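Putative poly(3-hydroxybutyrate) depolymerase LpqC (Bordetella parapertussis 12822, PDB 3D0K) is a putative poly(3-hydroxybutyrate) depolymerase that probably hydrolyses ester bonds with the catalytic apparatus of an alpha/beta-hydrolase. Local coordinates at residues R54-V59 against R126-I131; D69-W74 against L83-P88; R105-A110 against E183-E188; M208-G213 against H243-G248; Q264-I269 against G287-A292. All coordinates share one frame; numbering follows the deposited sequence.

Contact 1 (R54-V59 against R126-I131)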
# COMPACT_ATOMS: atom_id res chain seq x y z
N ARG A 54 -4.78 19.97 -0.95
CA ARG A 54 -4.52 19.08 -2.08
C ARG A 54 -4.25 17.66 -1.62
O ARG A 54 -3.86 17.45 -0.46
CB ARG A 54 -3.35 19.62 -2.94
CG ARG A 54 -3.55 21.08 -3.39
CD ARG A 54 -4.09 21.19 -4.78
NE ARG A 54 -4.76 19.99 -5.23
CZ ARG A 54 -5.06 19.73 -6.50
NH1 ARG A 54 -5.67 18.58 -6.80
NH2 ARG A 54 -4.76 20.61 -7.47
N PRO A 55 -4.43 16.66 -2.51
CA PRO A 55 -4.26 15.28 -2.05
C PRO A 55 -2.86 14.88 -1.49
O PRO A 55 -1.81 15.46 -1.85
CB PRO A 55 -4.53 14.47 -3.34
CG PRO A 55 -5.44 15.36 -4.15
CD PRO A 55 -4.84 16.74 -3.92
N VAL A 56 -2.86 13.86 -0.62
CA VAL A 56 -1.62 13.25 -0.12
C VAL A 56 -1.62 11.86 -0.64
O VAL A 56 -2.64 11.20 -0.56
CB VAL A 56 -1.65 13.17 1.40
CG1 VAL A 56 -0.40 12.38 1.92
CG2 VAL A 56 -1.76 14.63 1.94
N VAL A 57 -0.53 11.45 -1.28
CA VAL A 57 -0.42 10.07 -1.76
C VAL A 57 0.62 9.33 -0.90
O VAL A 57 1.76 9.73 -0.81
CB VAL A 57 -0.04 10.03 -3.25
CG1 VAL A 57 -0.01 8.55 -3.68
CG2 VAL A 57 -1.06 10.91 -4.08
N VAL A 58 0.20 8.25 -0.24
CA VAL A 58 1.13 7.42 0.55
C VAL A 58 1.59 6.33 -0.45
O VAL A 58 0.75 5.68 -1.06
CB VAL A 58 0.45 6.83 1.77
CG1 VAL A 58 1.39 5.90 2.56
CG2 VAL A 58 -0.09 7.97 2.73
N VAL A 59 2.89 6.16 -0.62
CA VAL A 59 3.41 5.19 -1.61
C VAL A 59 4.21 4.13 -0.88
O VAL A 59 5.19 4.48 -0.19
CB VAL A 59 4.29 5.94 -2.64
CG1 VAL A 59 4.99 4.97 -3.55
CG2 VAL A 59 3.46 6.94 -3.44
N ARG A 126 -0.92 6.80 11.64
CA ARG A 126 -0.28 7.64 12.66
C ARG A 126 0.52 8.77 12.01
O ARG A 126 0.47 9.94 12.45
CB ARG A 126 0.62 6.82 13.58
CG ARG A 126 -0.09 5.70 14.31
CD ARG A 126 0.83 5.10 15.37
NE ARG A 126 0.07 4.29 16.32
CZ ARG A 126 0.15 2.97 16.40
NH1 ARG A 126 0.94 2.28 15.58
NH2 ARG A 126 -0.57 2.33 17.32
N VAL A 127 1.26 8.42 10.95
CA VAL A 127 2.03 9.41 10.23
C VAL A 127 1.07 10.44 9.65
O VAL A 127 1.33 11.65 9.78
CB VAL A 127 2.88 8.79 9.08
CG1 VAL A 127 3.40 9.90 8.13
CG2 VAL A 127 4.03 7.96 9.68
N LEU A 128 -0.05 9.97 9.07
CA LEU A 128 -1.08 10.92 8.52
C LEU A 128 -1.60 11.87 9.60
O LEU A 128 -1.78 13.07 9.37
CB LEU A 128 -2.25 10.18 7.83
CG LEU A 128 -1.88 9.42 6.51
CD1 LEU A 128 -3.00 8.45 6.05
CD2 LEU A 128 -1.51 10.41 5.40
N ALA A 129 -1.84 11.34 10.80
CA ALA A 129 -2.40 12.20 11.88
C ALA A 129 -1.37 13.29 12.25
O ALA A 129 -1.73 14.44 12.61
CB ALA A 129 -2.70 11.34 13.09
N ASN A 130 -0.09 12.94 12.17
CA ASN A 130 0.96 13.88 12.40
C ASN A 130 1.17 14.94 11.33
O ASN A 130 1.49 16.11 11.67
CB ASN A 130 2.24 13.17 12.85
CG ASN A 130 2.20 12.87 14.35
OD1 ASN A 130 1.82 13.72 15.14
ND2 ASN A 130 2.58 11.67 14.72
N ILE A 131 0.95 14.55 10.07
CA ILE A 131 0.95 15.49 8.92
C ILE A 131 -0.17 16.49 9.12
O ILE A 131 -0.00 17.70 8.93
CB ILE A 131 0.82 14.70 7.58
CG1 ILE A 131 2.10 13.89 7.34
CG2 ILE A 131 0.55 15.63 6.36
CD1 ILE A 131 2.10 13.04 6.05
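Leu128, on helix 122-133, carries the contact with strand 56-60 through one methyl, CD2, which lies near both Val56 and Val58. The apolar contacts are two. Leu128 CD2 meets Val58 CG2 at 3.9 Å, the two side chains reaching toward each other tip to tip, whereas Val56 CG1 stands 4.2 Å from Leu128 CD2 as those side chains slide past one another. Val58 holds CG1 anti to its backbone N (chi1 177°), which leaves CG2 to face the helix. Ile131, one turn on, also directs its CB at the strand but packs on Val86 of the neighbouring strand.

The polar bonds run along the helix and between strands: Ile131 N donates to Val127 O at 2.9 Å, and Val56 is bonded through its backbone to Gln141 and to Tyr143 of strand 142-147. This is a helix lying against one face of the central sheet of an alpha/beta-hydrolase fold. With no hydrogen bond or charge pair between segments 54-59 and 126-131, their contact rests on the packing of buried methyl groups.

Contact 2 (D69-W74 against L83-P88). With SO4 (sulfate ion), chain G; FMT (formic acid), chain K.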
# COMPACT_ATOMS: atom_id res chain seq x y z
N ASP A 69 13.41 5.71 -4.25
CA ASP A 69 13.08 5.44 -5.64
C ASP A 69 11.59 5.58 -5.91
O ASP A 69 11.18 6.24 -6.87
CB ASP A 69 13.48 4.02 -6.01
CG ASP A 69 14.97 3.86 -6.29
OD1 ASP A 69 15.72 4.88 -6.37
OD2 ASP A 69 15.38 2.68 -6.43
N TYR A 70 10.76 4.93 -5.08
CA TYR A 70 9.30 5.03 -5.27
C TYR A 70 8.77 6.47 -5.17
O TYR A 70 7.90 6.90 -5.94
CB TYR A 70 8.59 4.12 -4.29
CG TYR A 70 8.44 2.77 -4.88
CD1 TYR A 70 7.34 2.47 -5.66
CD2 TYR A 70 9.46 1.81 -4.77
CE1 TYR A 70 7.19 1.19 -6.25
CE2 TYR A 70 9.35 0.54 -5.38
CZ TYR A 70 8.19 0.24 -6.12
OH TYR A 70 8.00 -0.99 -6.71
N ARG A 71 9.34 7.22 -4.24
CA ARG A 71 8.98 8.64 -4.10
C ARG A 71 9.32 9.37 -5.43
O ARG A 71 8.54 10.17 -5.93
CB ARG A 71 9.73 9.22 -2.90
CG ARG A 71 9.61 10.77 -2.71
CD ARG A 71 10.62 11.62 -3.55
NE ARG A 71 12.00 11.13 -3.49
CZ ARG A 71 12.79 11.18 -2.43
NH1 ARG A 71 14.01 10.69 -2.52
NH2 ARG A 71 12.39 11.75 -1.27
N ASP A 72 10.47 9.04 -6.00
CA ASP A 72 10.92 9.67 -7.29
C ASP A 72 9.95 9.34 -8.43
O ASP A 72 9.70 10.19 -9.31
CB ASP A 72 12.32 9.19 -7.68
CG ASP A 72 13.45 9.83 -6.83
OD1 ASP A 72 13.19 10.72 -6.01
OD2 ASP A 72 14.60 9.40 -7.00
N PHE A 73 9.45 8.11 -8.46
CA PHE A 73 8.52 7.70 -9.54
C PHE A 73 7.28 8.58 -9.59
O PHE A 73 6.71 8.77 -10.67
CB PHE A 73 7.99 6.27 -9.33
CG PHE A 73 9.04 5.22 -9.32
CD1 PHE A 73 10.28 5.43 -9.91
CD2 PHE A 73 8.77 3.99 -8.69
CE1 PHE A 73 11.28 4.40 -9.90
CE2 PHE A 73 9.74 2.95 -8.68
CZ PHE A 73 11.01 3.18 -9.27
N TRP A 74 6.86 9.11 -8.43
CA TRP A 74 5.66 9.94 -8.32
C TRP A 74 5.86 11.45 -8.52
O TRP A 74 4.89 12.20 -8.50
CB TRP A 74 4.96 9.69 -6.98
CG TRP A 74 4.20 8.38 -6.97
CD1 TRP A 74 4.73 7.09 -6.82
CD2 TRP A 74 2.82 8.23 -7.21
NE1 TRP A 74 3.69 6.15 -6.90
CE2 TRP A 74 2.52 6.83 -7.15
CE3 TRP A 74 1.76 9.15 -7.42
CZ2 TRP A 74 1.22 6.34 -7.31
CZ3 TRP A 74 0.46 8.66 -7.59
CH2 TRP A 74 0.21 7.25 -7.53
N LEU A 83 0.42 17.11 -5.66
CA LEU A 83 0.19 16.08 -4.66
C LEU A 83 1.36 16.10 -3.70
O LEU A 83 2.50 16.21 -4.14
CB LEU A 83 0.23 14.70 -5.34
CG LEU A 83 -0.60 14.60 -6.64
CD1 LEU A 83 -0.32 13.29 -7.35
CD2 LEU A 83 -2.09 14.76 -6.28
N LEU A 84 1.08 15.84 -2.41
CA LEU A 84 2.17 15.61 -1.46
C LEU A 84 2.50 14.11 -1.43
O LEU A 84 1.64 13.29 -1.17
CB LEU A 84 1.73 16.07 -0.08
CG LEU A 84 2.78 15.86 1.03
CD1 LEU A 84 4.00 16.77 0.79
CD2 LEU A 84 2.09 16.14 2.42
N ILE A 85 3.73 13.74 -1.76
CA ILE A 85 4.11 12.32 -1.80
C ILE A 85 4.81 11.90 -0.53
O ILE A 85 5.78 12.55 -0.13
CB ILE A 85 5.05 12.03 -3.01
CG1 ILE A 85 4.41 12.51 -4.33
CG2 ILE A 85 5.40 10.48 -3.07
CD1 ILE A 85 2.97 12.00 -4.64
N VAL A 86 4.32 10.83 0.13
CA VAL A 86 4.95 10.33 1.35
C VAL A 86 5.17 8.84 1.17
O VAL A 86 4.19 8.08 1.01
CB VAL A 86 4.02 10.52 2.58
CG1 VAL A 86 4.62 9.90 3.81
CG2 VAL A 86 3.73 12.04 2.82
N ALA A 87 6.44 8.45 1.22
CA ALA A 87 6.82 7.05 1.09
C ALA A 87 7.43 6.52 2.41
O ALA A 87 8.66 6.66 2.62
CB ALA A 87 7.75 6.88 -0.08
N PRO A 88 6.58 5.95 3.29
CA PRO A 88 7.09 5.34 4.52
C PRO A 88 8.01 4.19 4.11
O PRO A 88 7.56 3.26 3.43
CB PRO A 88 5.83 4.82 5.23
CG PRO A 88 4.66 5.67 4.63
CD PRO A 88 5.10 5.83 3.19
S SO4 G . 9.65 -4.14 -6.95
O1 SO4 G . 8.77 -4.05 -8.10
O2 SO4 G . 9.56 -5.47 -6.38
O3 SO4 G . 11.02 -3.85 -7.34
O4 SO4 G . 9.23 -3.12 -5.97
C FMT K . 16.32 4.11 -1.53
O1 FMT K . 15.92 3.97 -2.74
O2 FMT K . 15.60 4.25 -0.45
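Ile85 points its branches at Arg71 and Trp74, near the end of helix 67-73. Its CG2, anti to the backbone N, comes within 4.2 Å of Arg71 CA, while the other branch bends so that CD1 lies 3.8 Å from Trp74 CB. The Trp74 and Ile85 side chains cross at about a right angle, and CD1 approaches the indole obliquely at Trp74 CE3. Ala87 adds a smaller touch, its CB 4.2 Å from Arg71 CB. Strands 56-60 and 84-89 are parallel neighbours, and helices 67-73 and 75-81 link them in a beta-alpha-beta crossover of the alpha/beta-hydrolase sheet. Arg71 starts out with CG anti to its N (chi1 172°), then folds at chi2 and chi3, carrying the guanidinium off the strand to Asp72. There Arg71 NE forms a salt bridge to Asp72 OD1 of 2.8 Å, met 36° out of the carboxylate plane, and Arg71 NH2 also bonds Thr44 O. The Tyr70 ring has Phe73 CE2 3.7 Å over its centre, and its OH donates at 2.6 Å to O4 of a sulfate probably from the crystallisation liquor.

Contact 3 (R105-A110 against E183-E188). With SO4 (sulfate ion), chain F.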
# COMPACT_ATOMS: atom_id res chain seq x y z
N ARG A 105 4.53 -7.40 10.92
CA ARG A 105 4.94 -7.81 12.30
C ARG A 105 3.70 -8.25 13.14
O ARG A 105 3.51 -7.79 14.27
CB ARG A 105 5.66 -6.64 13.03
CG ARG A 105 7.14 -6.62 12.88
CD ARG A 105 7.87 -5.61 13.78
NE ARG A 105 8.07 -6.15 15.09
CZ ARG A 105 7.55 -5.67 16.22
NH1 ARG A 105 7.77 -6.29 17.36
NH2 ARG A 105 6.81 -4.57 16.20
N ALA A 106 2.84 -9.07 12.53
CA ALA A 106 1.56 -9.45 13.13
C ALA A 106 1.75 -10.36 14.36
O ALA A 106 0.86 -10.48 15.21
CB ALA A 106 0.69 -10.14 12.14
N PHE A 107 2.89 -11.03 14.43
CA PHE A 107 3.14 -12.01 15.50
C PHE A 107 4.25 -11.58 16.38
O PHE A 107 5.18 -10.97 15.90
CB PHE A 107 3.46 -13.38 14.91
CG PHE A 107 2.33 -13.96 14.14
CD1 PHE A 107 2.33 -13.88 12.75
CD2 PHE A 107 1.25 -14.55 14.81
CE1 PHE A 107 1.25 -14.39 12.02
CE2 PHE A 107 0.18 -15.07 14.10
CZ PHE A 107 0.18 -15.00 12.69
N THR A 108 4.16 -11.94 17.66
CA THR A 108 5.29 -11.83 18.55
C THR A 108 6.25 -12.94 18.16
O THR A 108 5.92 -13.82 17.33
CB THR A 108 4.89 -12.03 20.05
OG1 THR A 108 4.40 -13.36 20.25
CG2 THR A 108 3.83 -11.00 20.48
N ALA A 109 7.44 -12.94 18.77
CA ALA A 109 8.42 -13.97 18.51
C ALA A 109 7.93 -15.38 18.89
O ALA A 109 8.33 -16.36 18.26
CB ALA A 109 9.71 -13.65 19.24
N ALA A 110 7.10 -15.47 19.93
CA ALA A 110 6.51 -16.72 20.36
C ALA A 110 5.35 -17.21 19.47
O ALA A 110 4.80 -18.30 19.71
CB ALA A 110 6.05 -16.59 21.79
N GLU A 183 -10.38 -19.46 7.18
CA GLU A 183 -9.94 -20.87 7.07
C GLU A 183 -8.43 -21.07 7.33
O GLU A 183 -8.03 -22.16 7.75
CB GLU A 183 -10.26 -21.45 5.71
CG GLU A 183 -11.73 -21.67 5.45
CD GLU A 183 -12.04 -21.78 3.95
OE1 GLU A 183 -11.95 -20.75 3.21
OE2 GLU A 183 -12.37 -22.92 3.54
N HIS A 184 -7.60 -20.05 7.03
CA HIS A 184 -6.14 -20.14 7.12
C HIS A 184 -5.62 -19.09 8.06
O HIS A 184 -6.21 -18.00 8.18
CB HIS A 184 -5.49 -19.98 5.74
CG HIS A 184 -6.16 -20.77 4.68
ND1 HIS A 184 -6.83 -20.19 3.62
CD2 HIS A 184 -6.33 -22.11 4.55
CE1 HIS A 184 -7.34 -21.14 2.86
NE2 HIS A 184 -7.07 -22.31 3.41
N ARG A 185 -4.52 -19.43 8.75
CA ARG A 185 -3.85 -18.49 9.64
C ARG A 185 -3.20 -17.42 8.78
O ARG A 185 -2.69 -17.68 7.70
CB ARG A 185 -2.77 -19.21 10.44
CG ARG A 185 -2.06 -18.32 11.53
CD ARG A 185 -1.26 -19.24 12.48
NE ARG A 185 -2.23 -20.01 13.28
CZ ARG A 185 -2.69 -19.61 14.48
NH1 ARG A 185 -2.22 -18.46 15.01
NH2 ARG A 185 -3.58 -20.34 15.16
N PHE A 186 -3.24 -16.21 9.29
CA PHE A 186 -2.46 -15.12 8.71
C PHE A 186 -0.97 -15.52 8.59
O PHE A 186 -0.43 -16.15 9.50
CB PHE A 186 -2.69 -13.89 9.56
CG PHE A 186 -2.11 -12.64 9.00
CD1 PHE A 186 -2.86 -11.85 8.14
CD2 PHE A 186 -0.80 -12.24 9.34
CE1 PHE A 186 -2.34 -10.65 7.59
CE2 PHE A 186 -0.25 -11.05 8.79
CZ PHE A 186 -1.03 -10.24 7.94
N PRO A 187 -0.30 -15.15 7.48
CA PRO A 187 -0.80 -14.27 6.42
C PRO A 187 -1.57 -14.98 5.27
O PRO A 187 -1.98 -14.30 4.32
CB PRO A 187 0.47 -13.61 5.91
CG PRO A 187 1.54 -14.70 6.07
CD PRO A 187 1.10 -15.59 7.21
N GLU A 188 -1.78 -16.30 5.34
CA GLU A 188 -2.50 -16.95 4.23
C GLU A 188 -4.00 -16.57 4.24
O GLU A 188 -4.61 -16.36 3.16
CB GLU A 188 -2.31 -18.49 4.19
CG GLU A 188 -3.03 -19.06 2.93
CD GLU A 188 -2.99 -20.58 2.79
OE1 GLU A 188 -3.25 -21.06 1.66
OE2 GLU A 188 -2.68 -21.28 3.78
S SO4 F . 4.47 -13.29 24.00
O1 SO4 F . 3.56 -13.58 22.89
O2 SO4 F . 3.91 -13.93 25.19
O3 SO4 F . 5.77 -13.88 23.69
O4 SO4 F . 4.64 -11.87 24.26
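Ala106 and Phe107 meet Phe186 where two long loops of the alpha/beta-hydrolase fold come together: one runs between helices 97-100 and 122-133, the other follows strand 168-172, where lids and caps are commonly inserted in this family. Ala106 CB lies 3.6 Å from Phe186 CE2, approaching the ring obliquely. Phe107 comes in beside it, with CE1 near the plane of the Phe186 ring and 4.0 Å from Phe186 CD2. The rim of the Phe107 ring also faces a carbonyl, Phe186 O standing 3.4 Å from Phe107 CZ and near the ring plane. Arg185 adds its aliphatic part, CG lying against the same CZ, and its guanidinium is turned 40° from the Phe107 ring.

In the next shell, Pro187 follows a cis peptide bond and sets its CB 3.8 Å over the centre of one face of Phe186, while Trp119 touches both Phe186 and Ala106. The His184 ring is sandwiched between Glu183 CB and the carboxylate carbon of Glu188, whose OE1 forms a salt bridge with Arg232. At the exposed end of segment 105-110, Thr108 OG1 bonds Asn112 N and donates to sulfate O1 at 2.8 Å.

Contact 4 (M208-G213 against H243-G248)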
# COMPACT_ATOMS: atom_id res chain seq x y z
N MSE A 208 -11.46 -0.95 -3.13
CA MSE A 208 -10.05 -1.10 -3.37
C MSE A 208 -9.84 -1.48 -4.82
O MSE A 208 -10.59 -2.29 -5.30
CB MSE A 208 -9.52 -2.27 -2.49
CG MSE A 208 -8.03 -2.45 -2.70
SE MSE A 208 -7.33 -3.64 -1.26
CE MSE A 208 -8.22 -2.64 0.12
N THR A 209 -8.83 -0.92 -5.51
CA THR A 209 -8.42 -1.37 -6.85
C THR A 209 -7.28 -2.38 -6.68
O THR A 209 -6.28 -2.13 -5.99
CB THR A 209 -7.90 -0.19 -7.73
OG1 THR A 209 -8.91 0.81 -7.81
CG2 THR A 209 -7.54 -0.64 -9.14
N ILE A 210 -7.43 -3.51 -7.36
CA ILE A 210 -6.34 -4.42 -7.54
C ILE A 210 -5.81 -4.12 -8.90
O ILE A 210 -6.52 -4.31 -9.90
CB ILE A 210 -6.80 -5.86 -7.46
CG1 ILE A 210 -7.46 -6.11 -6.07
CG2 ILE A 210 -5.64 -6.80 -7.83
CD1 ILE A 210 -8.48 -7.35 -6.17
N LEU A 211 -4.57 -3.59 -8.97
CA LEU A 211 -4.03 -3.16 -10.27
C LEU A 211 -3.00 -4.20 -10.71
O LEU A 211 -1.97 -4.42 -10.03
CB LEU A 211 -3.37 -1.81 -10.17
CG LEU A 211 -3.02 -0.99 -11.41
CD1 LEU A 211 -4.26 -0.62 -12.29
CD2 LEU A 211 -2.30 0.33 -11.00
N ALA A 212 -3.30 -4.85 -11.83
CA ALA A 212 -2.52 -6.04 -12.25
C ALA A 212 -1.98 -5.88 -13.68
O ALA A 212 -2.75 -5.76 -14.63
CB ALA A 212 -3.38 -7.32 -12.10
N GLY A 213 -0.65 -5.90 -13.84
CA GLY A 213 -0.05 -5.85 -15.18
C GLY A 213 -0.21 -7.20 -15.82
O GLY A 213 0.08 -8.24 -15.19
N HIS A 243 -7.16 -14.50 -8.89
CA HIS A 243 -7.54 -15.46 -7.85
C HIS A 243 -8.06 -14.67 -6.64
O HIS A 243 -9.10 -15.02 -6.09
CB HIS A 243 -6.33 -16.32 -7.50
CG HIS A 243 -6.60 -17.42 -6.52
ND1 HIS A 243 -6.57 -17.23 -5.15
CD2 HIS A 243 -6.88 -18.73 -6.70
CE1 HIS A 243 -6.82 -18.37 -4.53
NE2 HIS A 243 -7.02 -19.31 -5.45
N TYR A 244 -7.33 -13.63 -6.22
CA TYR A 244 -7.73 -12.81 -5.06
C TYR A 244 -9.09 -12.14 -5.26
O TYR A 244 -9.99 -12.20 -4.39
CB TYR A 244 -6.65 -11.75 -4.76
CG TYR A 244 -6.91 -10.88 -3.57
CD1 TYR A 244 -7.01 -11.41 -2.25
CD2 TYR A 244 -6.96 -9.47 -3.74
CE1 TYR A 244 -7.22 -10.53 -1.14
CE2 TYR A 244 -7.11 -8.64 -2.65
CZ TYR A 244 -7.25 -9.18 -1.37
OH TYR A 244 -7.39 -8.31 -0.30
N TYR A 245 -9.21 -11.50 -6.41
CA TYR A 245 -10.46 -10.88 -6.82
C TYR A 245 -11.66 -11.84 -6.75
O TYR A 245 -12.68 -11.53 -6.15
CB TYR A 245 -10.33 -10.25 -8.20
CG TYR A 245 -11.60 -9.57 -8.64
CD1 TYR A 245 -11.98 -8.33 -8.09
CD2 TYR A 245 -12.44 -10.15 -9.59
CE1 TYR A 245 -13.15 -7.70 -8.52
CE2 TYR A 245 -13.63 -9.52 -10.00
CZ TYR A 245 -13.95 -8.31 -9.47
OH TYR A 245 -15.12 -7.70 -9.88
N GLU A 246 -11.53 -13.04 -7.32
CA GLU A 246 -12.65 -13.99 -7.28
C GLU A 246 -12.93 -14.49 -5.84
O GLU A 246 -14.10 -14.71 -5.47
CB GLU A 246 -12.41 -15.17 -8.25
CG GLU A 246 -12.35 -14.76 -9.75
CD GLU A 246 -11.39 -15.63 -10.56
OE1 GLU A 246 -11.43 -15.60 -11.82
OE2 GLU A 246 -10.56 -16.33 -9.94
N ALA A 247 -11.87 -14.62 -5.04
CA ALA A 247 -12.00 -15.06 -3.65
C ALA A 247 -12.81 -14.04 -2.84
O ALA A 247 -13.64 -14.42 -2.02
CB ALA A 247 -10.57 -15.23 -3.01
N GLY A 248 -12.56 -12.77 -3.10
CA GLY A 248 -13.32 -11.69 -2.45
C GLY A 248 -14.79 -11.69 -2.90
O GLY A 248 -15.71 -11.59 -2.07
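Tyr244 O accepts the helical hydrogen bond from Gly248 N at 2.9 Å, and the side chain of the same tyrosine packs against Ile210. The meeting itself is apolar. Ile210 reaches out from strand 209-213 with CD1 at its tip, 3.6 Å from Tyr244 CD2 and 4.0 Å from Tyr245 CB. The two tyrosines, both with CG anti to the backbone N (chi1 -178°), receive this methyl differently: it comes at the Tyr244 ring obliquely, yet lies at the edge of the Tyr245 ring, 4.1 Å from Tyr245 CD1. Helix 237-255 lies in the connection between the parallel neighbours 209-213 and 262-266, a beta-alpha-beta crossover at one end of the alpha/beta-hydrolase sheet, and Ile210 of the first strand packs against it. The Tyr244 ring is stacked with Tyr177 and Trp261 and meets His155 edge-to-face. Tyr177 and Trp261 also touch Ile210, as does Leu263 of the adjoining strand.

Contact 5 (Q264-I269 against G287-A292). With SO4 (sulfate ion), chain J.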
# COMPACT_ATOMS: atom_id res chain seq x y z
N GLN A 264 -8.36 -4.13 -12.03
CA GLN A 264 -8.03 -3.32 -13.20
C GLN A 264 -6.79 -3.89 -13.87
O GLN A 264 -5.71 -3.81 -13.31
CB GLN A 264 -7.81 -1.84 -12.77
CG GLN A 264 -7.28 -0.98 -13.91
CD GLN A 264 -8.31 -0.80 -15.01
OE1 GLN A 264 -8.17 -1.32 -16.14
NE2 GLN A 264 -9.35 -0.04 -14.70
N VAL A 265 -6.94 -4.53 -15.03
CA VAL A 265 -5.80 -5.09 -15.71
C VAL A 265 -5.10 -3.98 -16.47
O VAL A 265 -5.76 -3.20 -17.16
CB VAL A 265 -6.24 -6.19 -16.68
CG1 VAL A 265 -5.03 -6.78 -17.42
CG2 VAL A 265 -7.01 -7.27 -15.87
N VAL A 266 -3.79 -3.91 -16.38
CA VAL A 266 -3.00 -2.99 -17.20
C VAL A 266 -2.37 -3.72 -18.42
O VAL A 266 -1.45 -4.53 -18.27
CB VAL A 266 -1.92 -2.27 -16.36
CG1 VAL A 266 -1.26 -1.16 -17.16
CG2 VAL A 266 -2.52 -1.68 -15.10
N PRO A 267 -2.85 -3.42 -19.65
CA PRO A 267 -2.32 -4.14 -20.79
C PRO A 267 -0.87 -3.73 -21.12
O PRO A 267 -0.54 -2.52 -21.18
CB PRO A 267 -3.29 -3.80 -21.94
CG PRO A 267 -4.25 -2.75 -21.43
CD PRO A 267 -3.85 -2.40 -20.02
N GLY A 268 -0.02 -4.74 -21.27
CA GLY A 268 1.35 -4.55 -21.74
C GLY A 268 2.38 -4.10 -20.70
O GLY A 268 3.49 -3.78 -21.06
N ILE A 269 2.01 -4.07 -19.42
CA ILE A 269 2.92 -3.67 -18.37
C ILE A 269 3.16 -4.90 -17.52
O ILE A 269 2.24 -5.65 -17.27
CB ILE A 269 2.33 -2.52 -17.52
CG1 ILE A 269 2.06 -1.25 -18.37
CG2 ILE A 269 3.27 -2.12 -16.36
CD1 ILE A 269 3.32 -0.79 -19.21
N GLY A 287 -8.23 10.37 -14.44
CA GLY A 287 -9.46 9.63 -14.63
C GLY A 287 -9.45 8.71 -15.83
O GLY A 287 -10.48 8.48 -16.45
N ARG A 288 -8.29 8.19 -16.19
CA ARG A 288 -8.18 7.45 -17.43
C ARG A 288 -7.03 6.48 -17.39
O ARG A 288 -6.05 6.66 -16.66
CB ARG A 288 -8.00 8.44 -18.57
CG ARG A 288 -6.67 9.15 -18.57
CD ARG A 288 -6.71 10.30 -19.54
NE ARG A 288 -6.68 9.81 -20.91
CZ ARG A 288 -5.57 9.56 -21.58
NH1 ARG A 288 -5.63 9.09 -22.82
NH2 ARG A 288 -4.38 9.77 -21.02
N MSE A 289 -7.14 5.43 -18.18
CA MSE A 289 -6.02 4.59 -18.47
C MSE A 289 -5.17 5.26 -19.56
O MSE A 289 -5.72 5.80 -20.57
CB MSE A 289 -6.55 3.20 -18.87
CG MSE A 289 -5.53 2.20 -19.29
SE MSE A 289 -4.60 1.42 -17.72
CE MSE A 289 -6.08 1.20 -16.58
N PRO A 290 -3.84 5.29 -19.39
CA PRO A 290 -3.02 5.81 -20.52
C PRO A 290 -3.31 5.04 -21.81
O PRO A 290 -3.69 3.86 -21.77
CB PRO A 290 -1.58 5.56 -20.05
CG PRO A 290 -1.66 5.54 -18.59
CD PRO A 290 -2.99 4.89 -18.26
N ASP A 291 -3.13 5.68 -22.96
CA ASP A 291 -3.40 4.98 -24.21
C ASP A 291 -2.25 3.99 -24.58
O ASP A 291 -1.19 3.99 -23.94
CB ASP A 291 -3.79 5.96 -25.33
CG ASP A 291 -2.65 6.87 -25.76
OD1 ASP A 291 -2.96 7.98 -26.28
OD2 ASP A 291 -1.46 6.49 -25.62
N ALA A 292 -2.47 3.16 -25.60
CA ALA A 292 -1.51 2.11 -25.96
C ALA A 292 -0.10 2.66 -26.22
O ALA A 292 0.88 2.04 -25.82
CB ALA A 292 -2.01 1.29 -27.15
S SO4 J . -5.51 3.87 -27.66
O1 SO4 J . -6.20 2.85 -28.44
O2 SO4 J . -5.75 3.61 -26.24
O3 SO4 J . -4.08 3.79 -27.95
O4 SO4 J . -6.00 5.20 -28.01
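Val266 and Met289 have the nearest CA atoms across the contact, 8.3 Å apart, as strand 262-266 runs into a type II turn spanning Val266 to Ile269, with Gly268 at positive phi. Met289, a selenomethionine, bridges most of that gap. Its CG is anti to the backbone N (chi1 176°), but the chain then bends at chi2 and chi3, which brings CE round beside the strand. CE rests 3.6 Å from Gln264 CG, the two side chains arriving from opposite directions, and the selenium SE lies 4.3 Å from Val266 CG1. The selenoether thus lies along the Gln264 side chain, its CE against the aliphatic CG and near the amide, and on Val266, partly open to solvent, with no hydrogen bond between the segments.

Asp291 is the N-cap of helix 292-298, its OD2 accepting from Glu294 N. A sulfate, probably from the crystallisation liquor, lies at the start of that helix, accepting from Ala292 N through O3 at 2.9 Å. Met289 leans on Leu283 of helix 273-286 as well, while Val266 packs on Leu211 of strand 209-213. The contact therefore ties the edge strand of the alpha/beta-hydrolase sheet to the connection between helices 273-286 and 292-298.

In the fold
Contacts 1, 2, 4 and 5 all reach the central sheet; contact 3 joins loops away from it. Contacts 1 and 2 share neighbouring strands, bonded through Val59 N and Val86 O, and Val59 also packs on Trp74. Contacts 4 and 5 likewise share a pair, through Ala212 O and Val266 N, about 25 and 26 Å from contact 1, centre to centre. Contacts 1, 2 and 4 are buried and meet through hydrocarbon, in contact 2 including carbon atoms of Arg71, whereas contacts 3 and 5 are partly exposed and lie farther from the chain's centre. Contacts 2, 3 and 5 each have a sulfate near one segment. None is bridged by hydrogen bonds between its two segments.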